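Local coordinates for protein glutamyl-tRNA(Gln) amidotransferase subunit B, mitochondrial (Saccharomyces cerevisiae, PDB 4N0H) that forms the GatB-family subunit of a mitochondrial amidotransferase complex, with a GatB/GatE catalytic domain that packs against two other protein chains, at residues Thr59-Asn64 with Pro289-Ile294; Gln106-Phe111 with Tyr285-Glu290; Lys27-Ser32 with Tyr51-Leu56. All coordinates share one frame; numbering follows the deposited sequence.

Interaction 1 (Thr59-Asn64 with Pro289-Ile294); sequences TQPVLN and PELPYI
Gln60 and Glu290 make the polar part of this contact. NE2 of Gln60 donates to OE2 of Glu290 at 3.1 Å. The N-H...O angle is 168°, so the bond is nearly straight. The oxygen lies close to the amide plane of Gln60, whereas NE2 approaches from above the carboxylate plane of Glu290. The two extended side chains cross at about a right angle, with their flat ends turned 44° apart. Both ends have stronger partners outside the two segments, on the chain of another protein. Gln60 NE2 also bonds to an acidic side chain of that chain, and Glu290 OE2 forms a salt bridge with a basic side chain of that chain.

One water bridges the two segments. It donates to OE1 of Glu290 at 2.7 Å and to the backbone O of Thr59 at 3.1 Å. OE1 also sits 3.5 Å from CD of Pro61, where the proline ring and the glutamate cross.

The apolar contacts follow further along the chain. In Leu291, chi1 of -63° places CG anti to the carbonyl carbon, and from there CD2 reaches the proline ring, 3.8 Å from CG of Pro61. The same methyl is 3.7 Å from the O of Pro61, a buried carbonyl oxygen with no polar partner in the model. Leu63 CD2 then meets Ile294 CD1 at 4.2 Å, the two side chains crossing at about a right angle. Leu104 of strand 102-120 packs on Leu291.

The segments run nearly parallel, but the closest CA atoms, of Pro61 and Leu291, are 7.3 Å apart. Side chains and water, not strand pairing, join them. These are two irregular loops of the GatB/GatE catalytic domain, and the first ends at Asn64, the N-cap of helix 65-78.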
loop_
_atom_site.group_PDB
_atom_site.type_symbol
_atom_site.label_atom_id
_atom_site.label_comp_id
_atom_site.label_asym_id
_atom_site.label_seq_id
_atom_site.Cartn_x
_atom_site.Cartn_y
_atom_site.Cartn_z
ATOM N N THR B 59 -8.105 6.594 0.812
ATOM C CA THR B 59 -8.693 6.325 -0.504
ATOM C C THR B 59 -7.851 5.310 -1.275
ATOM O O THR B 59 -6.666 5.141 -0.993
ATOM C CB THR B 59 -8.837 7.600 -1.364
ATOM O OG1 THR B 59 -7.550 8.211 -1.527
ATOM C CG2 THR B 59 -9.797 8.586 -0.703
ATOM N N GLN B 60 -8.473 4.635 -2.241
ATOM C CA GLN B 60 -7.827 3.543 -2.974
ATOM C C GLN B 60 -8.134 3.574 -4.472
ATOM O O GLN B 60 -9.241 3.934 -4.875
ATOM C CB GLN B 60 -8.268 2.191 -2.412
ATOM C CG GLN B 60 -7.863 1.951 -0.966
ATOM C CD GLN B 60 -8.486 0.701 -0.404
ATOM O OE1 GLN B 60 -9.689 0.668 -0.138
ATOM N NE2 GLN B 60 -7.681 -0.349 -0.237
ATOM N N PRO B 61 -7.158 3.171 -5.301
ATOM C CA PRO B 61 -7.364 3.096 -6.753
ATOM C C PRO B 61 -8.186 1.872 -7.151
ATOM O O PRO B 61 -8.014 0.797 -6.567
ATOM C CB PRO B 61 -5.943 2.961 -7.298
ATOM C CG PRO B 61 -5.197 2.257 -6.202
ATOM C CD PRO B 61 -5.787 2.786 -4.914
ATOM N N VAL B 62 -9.084 2.053 -8.115
ATOM C CA VAL B 62 -9.799 0.945 -8.756
ATOM C C VAL B 62 -9.735 1.132 -10.274
ATOM O O VAL B 62 -10.175 2.159 -10.801
ATOM C CB VAL B 62 -11.277 0.869 -8.319
ATOM C CG1 VAL B 62 -12.000 -0.232 -9.081
ATOM C CG2 VAL B 62 -11.390 0.646 -6.807
ATOM N N LEU B 63 -9.181 0.148 -10.976
ATOM C CA LEU B 63 -8.962 0.275 -12.415
ATOM C C LEU B 63 -10.254 0.372 -13.236
ATOM O O LEU B 63 -11.181 -0.429 -13.073
ATOM C CB LEU B 63 -8.080 -0.870 -12.930
ATOM C CG LEU B 63 -7.731 -0.823 -14.422
ATOM C CD1 LEU B 63 -7.039 0.482 -14.778
ATOM C CD2 LEU B 63 -6.863 -2.022 -14.798
ATOM N N ASN B 64 -10.304 1.381 -14.104
ATOM C CA ASN B 64 -11.374 1.533 -15.074
ATOM C C ASN B 64 -11.123 0.557 -16.219
ATOM O O ASN B 64 -10.133 0.683 -16.941
ATOM C CB ASN B 64 -11.386 2.967 -15.604
ATOM C CG ASN B 64 -12.563 3.250 -16.528
ATOM O OD1 ASN B 64 -13.161 2.343 -17.113
ATOM N ND2 ASN B 64 -12.896 4.523 -16.666
ATOM N N PRO B 289 1.250 -2.263 -4.551
ATOM C CA PRO B 289 0.937 -3.391 -3.668
ATOM C C PRO B 289 -0.557 -3.675 -3.543
ATOM O O PRO B 289 -0.919 -4.692 -2.954
ATOM C CB PRO B 289 1.521 -2.954 -2.321
ATOM C CG PRO B 289 1.515 -1.464 -2.368
ATOM C CD PRO B 289 1.723 -1.078 -3.809
ATOM N N GLU B 290 -1.402 -2.810 -4.097
ATOM C CA GLU B 290 -2.854 -2.973 -3.986
ATOM C C GLU B 290 -3.532 -3.468 -5.263
ATOM O O GLU B 290 -4.430 -4.309 -5.211
ATOM C CB GLU B 290 -3.506 -1.659 -3.562
ATOM C CG GLU B 290 -3.110 -1.181 -2.186
ATOM C CD GLU B 290 -4.056 -0.120 -1.658
ATOM O OE1 GLU B 290 -4.260 0.899 -2.356
ATOM O OE2 GLU B 290 -4.609 -0.316 -0.555
ATOM N N LEU B 291 -3.112 -2.937 -6.404
ATOM C CA LEU B 291 -3.767 -3.245 -7.669
ATOM C C LEU B 291 -3.469 -4.667 -8.140
ATOM O O LEU B 291 -2.325 -5.115 -8.100
ATOM C CB LEU B 291 -3.355 -2.233 -8.741
ATOM C CG LEU B 291 -3.779 -0.789 -8.459
ATOM C CD1 LEU B 291 -3.004 0.179 -9.333
ATOM C CD2 LEU B 291 -5.280 -0.629 -8.680
ATOM N N PRO B 292 -4.508 -5.386 -8.584
ATOM C CA PRO B 292 -4.308 -6.733 -9.133
ATOM C C PRO B 292 -3.566 -6.663 -10.461
ATOM O O PRO B 292 -3.669 -5.651 -11.145
ATOM C CB PRO B 292 -5.740 -7.229 -9.386
ATOM C CG PRO B 292 -6.631 -6.313 -8.592
ATOM C CD PRO B 292 -5.926 -4.993 -8.577
ATOM N N TYR B 293 -2.832 -7.715 -10.816
ATOM C CA TYR B 293 -2.243 -7.829 -12.147
ATOM C C TYR B 293 -3.333 -7.737 -13.209
ATOM O O TYR B 293 -4.480 -8.106 -12.963
ATOM C CB TYR B 293 -1.549 -9.179 -12.316
ATOM C CG TYR B 293 -0.313 -9.395 -11.476
ATOM C CD1 TYR B 293 0.680 -8.427 -11.388
ATOM C CD2 TYR B 293 -0.134 -10.582 -10.780
ATOM C CE1 TYR B 293 1.816 -8.638 -10.622
ATOM C CE2 TYR B 293 0.992 -10.801 -10.015
ATOM C CZ TYR B 293 1.963 -9.831 -9.936
ATOM O OH TYR B 293 3.081 -10.070 -9.166
ATOM N N ILE B 294 -2.975 -7.242 -14.388
ATOM C CA ILE B 294 -3.844 -7.368 -15.547
ATOM C C ILE B 294 -3.557 -8.729 -16.175
ATOM O O ILE B 294 -2.482 -8.940 -16.730
ATOM C CB ILE B 294 -3.582 -6.251 -16.581
ATOM C CG1 ILE B 294 -4.004 -4.893 -16.017
ATOM C CG2 ILE B 294 -4.315 -6.530 -17.898
ATOM C CD1 ILE B 294 -3.767 -3.743 -16.968
HETATM O O HOH W 1 -4.092 3.531 -1.747
#

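Interaction 2 (Gln106-Phe111 with Tyr285-Glu290); sequences QHYRPF and YMPDPE
His107 carries CG anti to its backbone N (chi1 179°), while Tyr285 has CG anti to its carbonyl carbon (chi1 -68°). From these CG atoms the two rings extend to lie face to face in a stack. The planes are only 1° apart and the ring centres are 3.7 Å from each other. ND1 of His107 lies 3.6 Å from CG of Tyr285, and CD2 of His107 sits over the middle of the phenol ring. Although the side chains cross at about a right angle, the ring planes stay parallel.

Tyr108 comes in next to this stack. Its OH donates to the backbone O of Tyr285 at 3.0 Å, from above the carbonyl plane. The same OH is 3.3 Å from CB of Tyr285. CE2 of Tyr108 reaches CD of Pro287 at 4.0 Å. One face of the Tyr108 ring is also met by its neighbour, ND1 of His107 standing 3.4 Å over the ring centre.

Further along, Asp288 OD1 accepts from the backbone N of Glu290 at 2.9 Å, forming an Asx turn. Its OD2 pairs with Arg90 in a salt bridge. Strand 286-287 pairs with strand 89-92, and Asp89 of that strand accepts from the backbone N of Tyr108. An aromatic side chain of another protein's chain packs on Tyr108.

The contact thus rests on ring stacking, with one hydrogen bond across it. The flat overlap probably favours the present turn of both stacked rings, and the phenol hydroxyl ties Tyr108 to the backbone across from it.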
loop_
_atom_site.group_PDB
_atom_site.type_symbol
_atom_site.label_atom_id
_atom_site.label_comp_id
_atom_site.label_asym_id
_atom_site.label_seq_id
_atom_site.Cartn_x
_atom_site.Cartn_y
_atom_site.Cartn_z
ATOM N N GLN B 106 2.940 1.780 -16.086
ATOM C CA GLN B 106 3.375 0.406 -16.301
ATOM C C GLN B 106 4.843 0.333 -16.697
ATOM O O GLN B 106 5.171 0.119 -17.863
ATOM C CB GLN B 106 2.510 -0.259 -17.363
ATOM C CG GLN B 106 1.030 -0.180 -17.068
ATOM C CD GLN B 106 0.224 -1.074 -17.981
ATOM O OE1 GLN B 106 0.155 -0.843 -19.187
ATOM N NE2 GLN B 106 -0.373 -2.119 -17.411
ATOM N N HIS B 107 5.721 0.502 -15.714
ATOM C CA HIS B 107 7.158 0.545 -15.955
ATOM C C HIS B 107 7.765 -0.829 -16.247
ATOM O O HIS B 107 8.338 -1.046 -17.316
ATOM C CB HIS B 107 7.870 1.201 -14.767
ATOM C CG HIS B 107 9.358 1.267 -14.915
ATOM N ND1 HIS B 107 10.215 0.465 -14.191
ATOM C CD2 HIS B 107 10.143 2.038 -15.704
ATOM C CE1 HIS B 107 11.462 0.738 -14.529
ATOM N NE2 HIS B 107 11.446 1.689 -15.445
ATOM N N TYR B 108 7.639 -1.752 -15.300
ATOM C CA TYR B 108 8.269 -3.069 -15.418
ATOM C C TYR B 108 7.550 -4.008 -16.384
ATOM O O TYR B 108 8.187 -4.819 -17.051
ATOM C CB TYR B 108 8.372 -3.754 -14.048
ATOM C CG TYR B 108 9.240 -3.028 -13.048
ATOM C CD1 TYR B 108 10.612 -2.920 -13.241
ATOM C CD2 TYR B 108 8.690 -2.461 -11.904
ATOM C CE1 TYR B 108 11.410 -2.255 -12.328
ATOM C CE2 TYR B 108 9.478 -1.802 -10.984
ATOM C CZ TYR B 108 10.838 -1.700 -11.201
ATOM O OH TYR B 108 11.631 -1.043 -10.287
ATOM N N ARG B 109 6.223 -3.917 -16.431
ATOM C CA ARG B 109 5.421 -4.819 -17.255
ATOM C C ARG B 109 4.354 -4.058 -18.037
ATOM O O ARG B 109 3.227 -3.898 -17.573
ATOM C CB ARG B 109 4.767 -5.903 -16.393
ATOM C CG ARG B 109 5.750 -6.724 -15.565
ATOM C CD ARG B 109 5.108 -8.010 -15.071
ATOM N NE ARG B 109 4.565 -8.793 -16.181
ATOM C CZ ARG B 109 5.271 -9.661 -16.901
ATOM N NH1 ARG B 109 6.554 -9.864 -16.628
ATOM N NH2 ARG B 109 4.694 -10.328 -17.892
ATOM N N PRO B 110 4.713 -3.588 -19.237
ATOM C CA PRO B 110 3.809 -2.801 -20.082
ATOM C C PRO B 110 2.651 -3.641 -20.614
ATOM O O PRO B 110 2.741 -4.873 -20.649
ATOM C CB PRO B 110 4.718 -2.332 -21.227
ATOM C CG PRO B 110 5.820 -3.343 -21.273
ATOM C CD PRO B 110 6.043 -3.753 -19.846
ATOM N N PHE B 111 1.571 -2.970 -21.009
ATOM C CA PHE B 111 0.378 -3.642 -21.516
ATOM C C PHE B 111 0.665 -4.503 -22.750
ATOM O O PHE B 111 0.152 -5.612 -22.866
ATOM C CB PHE B 111 -0.725 -2.624 -21.838
ATOM C CG PHE B 111 -2.039 -3.258 -22.227
ATOM C CD1 PHE B 111 -2.362 -3.462 -23.563
ATOM C CD2 PHE B 111 -2.942 -3.665 -21.257
ATOM C CE1 PHE B 111 -3.566 -4.051 -23.921
ATOM C CE2 PHE B 111 -4.150 -4.252 -21.607
ATOM C CZ PHE B 111 -4.460 -4.450 -22.939
ATOM N N TYR B 285 10.841 3.105 -8.533
ATOM C CA TYR B 285 9.738 2.336 -9.105
ATOM C C TYR B 285 9.411 1.122 -8.241
ATOM O O TYR B 285 10.273 0.290 -7.969
ATOM C CB TYR B 285 10.075 1.868 -10.520
ATOM C CG TYR B 285 10.184 2.976 -11.547
ATOM C CD1 TYR B 285 11.423 3.391 -12.018
ATOM C CD2 TYR B 285 9.046 3.595 -12.057
ATOM C CE1 TYR B 285 11.532 4.391 -12.964
ATOM C CE2 TYR B 285 9.146 4.599 -13.005
ATOM C CZ TYR B 285 10.394 4.992 -13.453
ATOM O OH TYR B 285 10.506 5.991 -14.393
ATOM N N MET B 286 8.161 1.043 -7.807
ATOM C CA MET B 286 7.689 -0.051 -6.971
ATOM C C MET B 286 6.376 -0.548 -7.538
ATOM O O MET B 286 5.461 0.243 -7.751
ATOM C CB MET B 286 7.467 0.439 -5.535
ATOM C CG MET B 286 7.089 -0.660 -4.548
ATOM S SD MET B 286 6.707 -0.034 -2.889
ATOM C CE MET B 286 5.167 0.824 -3.191
ATOM N N PRO B 287 6.278 -1.860 -7.798
ATOM C CA PRO B 287 4.985 -2.406 -8.221
ATOM C C PRO B 287 3.921 -2.043 -7.194
ATOM O O PRO B 287 4.188 -2.147 -5.994
ATOM C CB PRO B 287 5.233 -3.912 -8.217
ATOM C CG PRO B 287 6.696 -4.045 -8.479
ATOM C CD PRO B 287 7.326 -2.892 -7.748
ATOM N N ASP B 288 2.754 -1.592 -7.645
ATOM C CA ASP B 288 1.710 -1.209 -6.708
ATOM C C ASP B 288 1.278 -2.419 -5.882
ATOM O O ASP B 288 1.003 -3.484 -6.429
ATOM C CB ASP B 288 0.515 -0.587 -7.421
ATOM C CG ASP B 288 -0.444 0.080 -6.460
ATOM O OD1 ASP B 288 -1.356 -0.607 -5.951
ATOM O OD2 ASP B 288 -0.281 1.291 -6.207
ATOM N N PRO B 289 1.250 -2.263 -4.551
ATOM C CA PRO B 289 0.937 -3.391 -3.668
ATOM C C PRO B 289 -0.557 -3.675 -3.543
ATOM O O PRO B 289 -0.919 -4.692 -2.954
ATOM C CB PRO B 289 1.521 -2.954 -2.321
ATOM C CG PRO B 289 1.515 -1.464 -2.368
ATOM C CD PRO B 289 1.723 -1.078 -3.809
ATOM N N GLU B 290 -1.402 -2.810 -4.097
ATOM C CA GLU B 290 -2.854 -2.973 -3.986
ATOM C C GLU B 290 -3.532 -3.468 -5.263
ATOM O O GLU B 290 -4.430 -4.309 -5.211
ATOM C CB GLU B 290 -3.506 -1.659 -3.562
ATOM C CG GLU B 290 -3.110 -1.181 -2.186
ATOM C CD GLU B 290 -4.056 -0.120 -1.658
ATOM O OE1 GLU B 290 -4.260 0.899 -2.356
ATOM O OE2 GLU B 290 -4.609 -0.316 -0.555
#

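Interaction 3 (Lys27-Ser32 with Tyr51-Leu56); sequences KNKLFS and YYDIAL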
loop_
_atom_site.group_PDB
_atom_site.type_symbol
_atom_site.label_atom_id
_atom_site.label_comp_id
_atom_site.label_asym_id
_atom_site.label_seq_id
_atom_site.Cartn_x
_atom_site.Cartn_y
_atom_site.Cartn_z
ATOM N N LYS B 27 -15.193 7.625 -20.627
ATOM C CA LYS B 27 -16.152 8.490 -19.952
ATOM C C LYS B 27 -15.607 8.983 -18.611
ATOM O O LYS B 27 -15.738 10.159 -18.266
ATOM C CB LYS B 27 -17.481 7.764 -19.746
ATOM C CG LYS B 27 -18.568 8.632 -19.134
ATOM C CD LYS B 27 -19.877 7.869 -19.037
ATOM C CE LYS B 27 -19.691 6.551 -18.302
ATOM N NZ LYS B 27 -20.941 5.738 -18.282
ATOM N N ASN B 28 -14.987 8.078 -17.865
ATOM C CA ASN B 28 -14.461 8.404 -16.548
ATOM C C ASN B 28 -12.955 8.188 -16.473
ATOM O O ASN B 28 -12.345 7.764 -17.450
ATOM C CB ASN B 28 -15.206 7.608 -15.474
ATOM C CG ASN B 28 -16.691 7.930 -15.454
ATOM O OD1 ASN B 28 -17.092 9.067 -15.724
ATOM N ND2 ASN B 28 -17.515 6.934 -15.153
ATOM N N LYS B 29 -12.362 8.492 -15.322
ATOM C CA LYS B 29 -10.911 8.490 -15.183
ATOM C C LYS B 29 -10.326 7.092 -15.007
ATOM O O LYS B 29 -11.049 6.106 -15.039
ATOM C CB LYS B 29 -10.484 9.389 -14.030
ATOM C CG LYS B 29 -10.803 10.861 -14.246
ATOM C CD LYS B 29 -10.126 11.689 -13.161
ATOM C CE LYS B 29 -10.566 13.137 -13.188
ATOM N NZ LYS B 29 -9.801 13.902 -12.161
ATOM N N LEU B 30 -9.012 7.023 -14.821
ATOM C CA LEU B 30 -8.285 5.749 -14.840
ATOM C C LEU B 30 -8.462 4.887 -13.576
ATOM O O LEU B 30 -8.809 3.706 -13.663
ATOM C CB LEU B 30 -6.795 5.997 -15.106
ATOM C CG LEU B 30 -5.929 4.750 -15.279
ATOM C CD1 LEU B 30 -6.519 3.848 -16.358
ATOM C CD2 LEU B 30 -4.491 5.122 -15.629
ATOM N N PHE B 31 -8.223 5.471 -12.409
ATOM C CA PHE B 31 -8.335 4.717 -11.157
ATOM C C PHE B 31 -9.450 5.235 -10.247
ATOM O O PHE B 31 -9.480 4.951 -9.054
ATOM C CB PHE B 31 -6.988 4.699 -10.425
ATOM C CG PHE B 31 -5.932 3.919 -11.148
ATOM C CD1 PHE B 31 -5.996 2.534 -11.204
ATOM C CD2 PHE B 31 -4.896 4.565 -11.803
ATOM C CE1 PHE B 31 -5.033 1.808 -11.881
ATOM C CE2 PHE B 31 -3.930 3.844 -12.481
ATOM C CZ PHE B 31 -4.002 2.464 -12.528
ATOM N N SER B 32 -10.357 6.010 -10.829
ATOM C CA SER B 32 -11.527 6.518 -10.129
ATOM C C SER B 32 -12.622 6.710 -11.165
ATOM O O SER B 32 -12.332 6.918 -12.343
ATOM C CB SER B 32 -11.209 7.855 -9.457
ATOM O OG SER B 32 -12.378 8.442 -8.910
ATOM N N TYR B 51 -12.728 11.712 -3.997
ATOM C CA TYR B 51 -11.879 11.619 -2.821
ATOM C C TYR B 51 -10.511 11.074 -3.219
ATOM O O TYR B 51 -9.479 11.552 -2.742
ATOM C CB TYR B 51 -12.511 10.714 -1.755
ATOM C CG TYR B 51 -13.859 11.180 -1.240
ATOM C CD1 TYR B 51 -14.157 12.536 -1.111
ATOM C CD2 TYR B 51 -14.835 10.260 -0.882
ATOM C CE1 TYR B 51 -15.394 12.956 -0.634
ATOM C CE2 TYR B 51 -16.066 10.664 -0.412
ATOM C CZ TYR B 51 -16.344 12.008 -0.288
ATOM O OH TYR B 51 -17.579 12.388 0.186
ATOM N N TYR B 52 -10.504 10.077 -4.101
ATOM C CA TYR B 52 -9.246 9.486 -4.561
ATOM C C TYR B 52 -8.394 10.468 -5.363
ATOM O O TYR B 52 -7.175 10.499 -5.206
ATOM C CB TYR B 52 -9.487 8.223 -5.395
ATOM C CG TYR B 52 -8.227 7.717 -6.065
ATOM C CD1 TYR B 52 -7.313 6.936 -5.370
ATOM C CD2 TYR B 52 -7.944 8.041 -7.387
ATOM C CE1 TYR B 52 -6.147 6.487 -5.977
ATOM C CE2 TYR B 52 -6.786 7.604 -8.000
ATOM C CZ TYR B 52 -5.897 6.822 -7.294
ATOM O OH TYR B 52 -4.751 6.385 -7.916
ATOM N N ASP B 53 -9.031 11.254 -6.229
ATOM C CA ASP B 53 -8.301 12.210 -7.066
ATOM C C ASP B 53 -7.539 13.230 -6.210
ATOM O O ASP B 53 -6.482 13.720 -6.603
ATOM C CB ASP B 53 -9.246 12.944 -8.023
ATOM C CG ASP B 53 -9.838 12.034 -9.085
ATOM O OD1 ASP B 53 -9.279 10.945 -9.338
ATOM O OD2 ASP B 53 -10.874 12.414 -9.673
ATOM N N ILE B 54 -8.086 13.543 -5.040
ATOM C CA ILE B 54 -7.464 14.503 -4.133
ATOM C C ILE B 54 -6.503 13.772 -3.178
ATOM O O ILE B 54 -5.867 14.385 -2.310
ATOM C CB ILE B 54 -8.547 15.324 -3.380
ATOM C CG1 ILE B 54 -9.583 15.856 -4.373
ATOM C CG2 ILE B 54 -7.943 16.497 -2.604
ATOM C CD1 ILE B 54 -8.996 16.791 -5.410
ATOM N N ALA B 55 -6.395 12.459 -3.368
ATOM C CA ALA B 55 -5.524 11.603 -2.555
ATOM C C ALA B 55 -5.806 11.711 -1.054
ATOM O O ALA B 55 -4.886 11.729 -0.238
ATOM C CB ALA B 55 -4.049 11.881 -2.854
ATOM N N LEU B 56 -7.085 11.787 -0.701
ATOM C CA LEU B 56 -7.490 11.826 0.705
ATOM C C LEU B 56 -6.982 10.573 1.419
ATOM O O LEU B 56 -6.926 9.506 0.816
ATOM C CB LEU B 56 -9.013 11.913 0.809
ATOM C CG LEU B 56 -9.630 13.305 0.991
ATOM C CD1 LEU B 56 -8.847 14.378 0.264
ATOM C CD2 LEU B 56 -11.085 13.315 0.549
#
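Tyr52 turns one ring face to the backbone O of Phe31, which stands 3.8 Å above the ring plane, offset toward the rim. Tyr52 opens a type I beta turn that ends at Ala55, closed by the bond from Ala55 N to Tyr52 O at 2.8 Å. Both segments belong to the long irregular connection between strand 14-23 and helix 65-78. CB of Phe31 packs 3.8 Å from CE2 of Tyr52. CB of Ser32 is 3.9 Å from CD2 of the same ring.

Lys29 and Asp53 meet tip to tip. Beyond CG the lysine chain is extended. Its NZ forms a salt bridge with OD2 of Asp53 at 3.1 Å, and the hydrogen bond within it is weak. The carbonyl oxygens of Ser165, Asn163 and His48 also take hydrogen bonds from NZ, which fits the weakness of the bond to Asp53. Asp53 has its own further partners, Ser34 OG at OD2 and Asn166 ND2 at OD1. Trp135 of subunit F meets the ring of Tyr51 edge-to-face. Beside the charged pair, CB of Ser32 comes to 3.6 Å from OD1 of Asp53.

All three contacts lie within the GatB/GatE catalytic domain. Interactions 1 and 2 share Pro289 and Glu290, and their centres are about 11 Å apart. They also touch where Ile294 CD1 packs 3.8 Å from Gln106 NE2. Interaction 3 precedes interaction 1 along the chain, with centres about 12 Å apart. Asn64 links them: its N lies 2.8 Å from Leu30 O and its ND2 2.9 Å from Lys29 O, both probable hydrogen bonds. Pro61 N also packs on Tyr52 CE1. Interactions 2 and 3 do not touch, their nearest atoms being about 7 Å apart. Interaction 1 therefore sits between them, in contact with both.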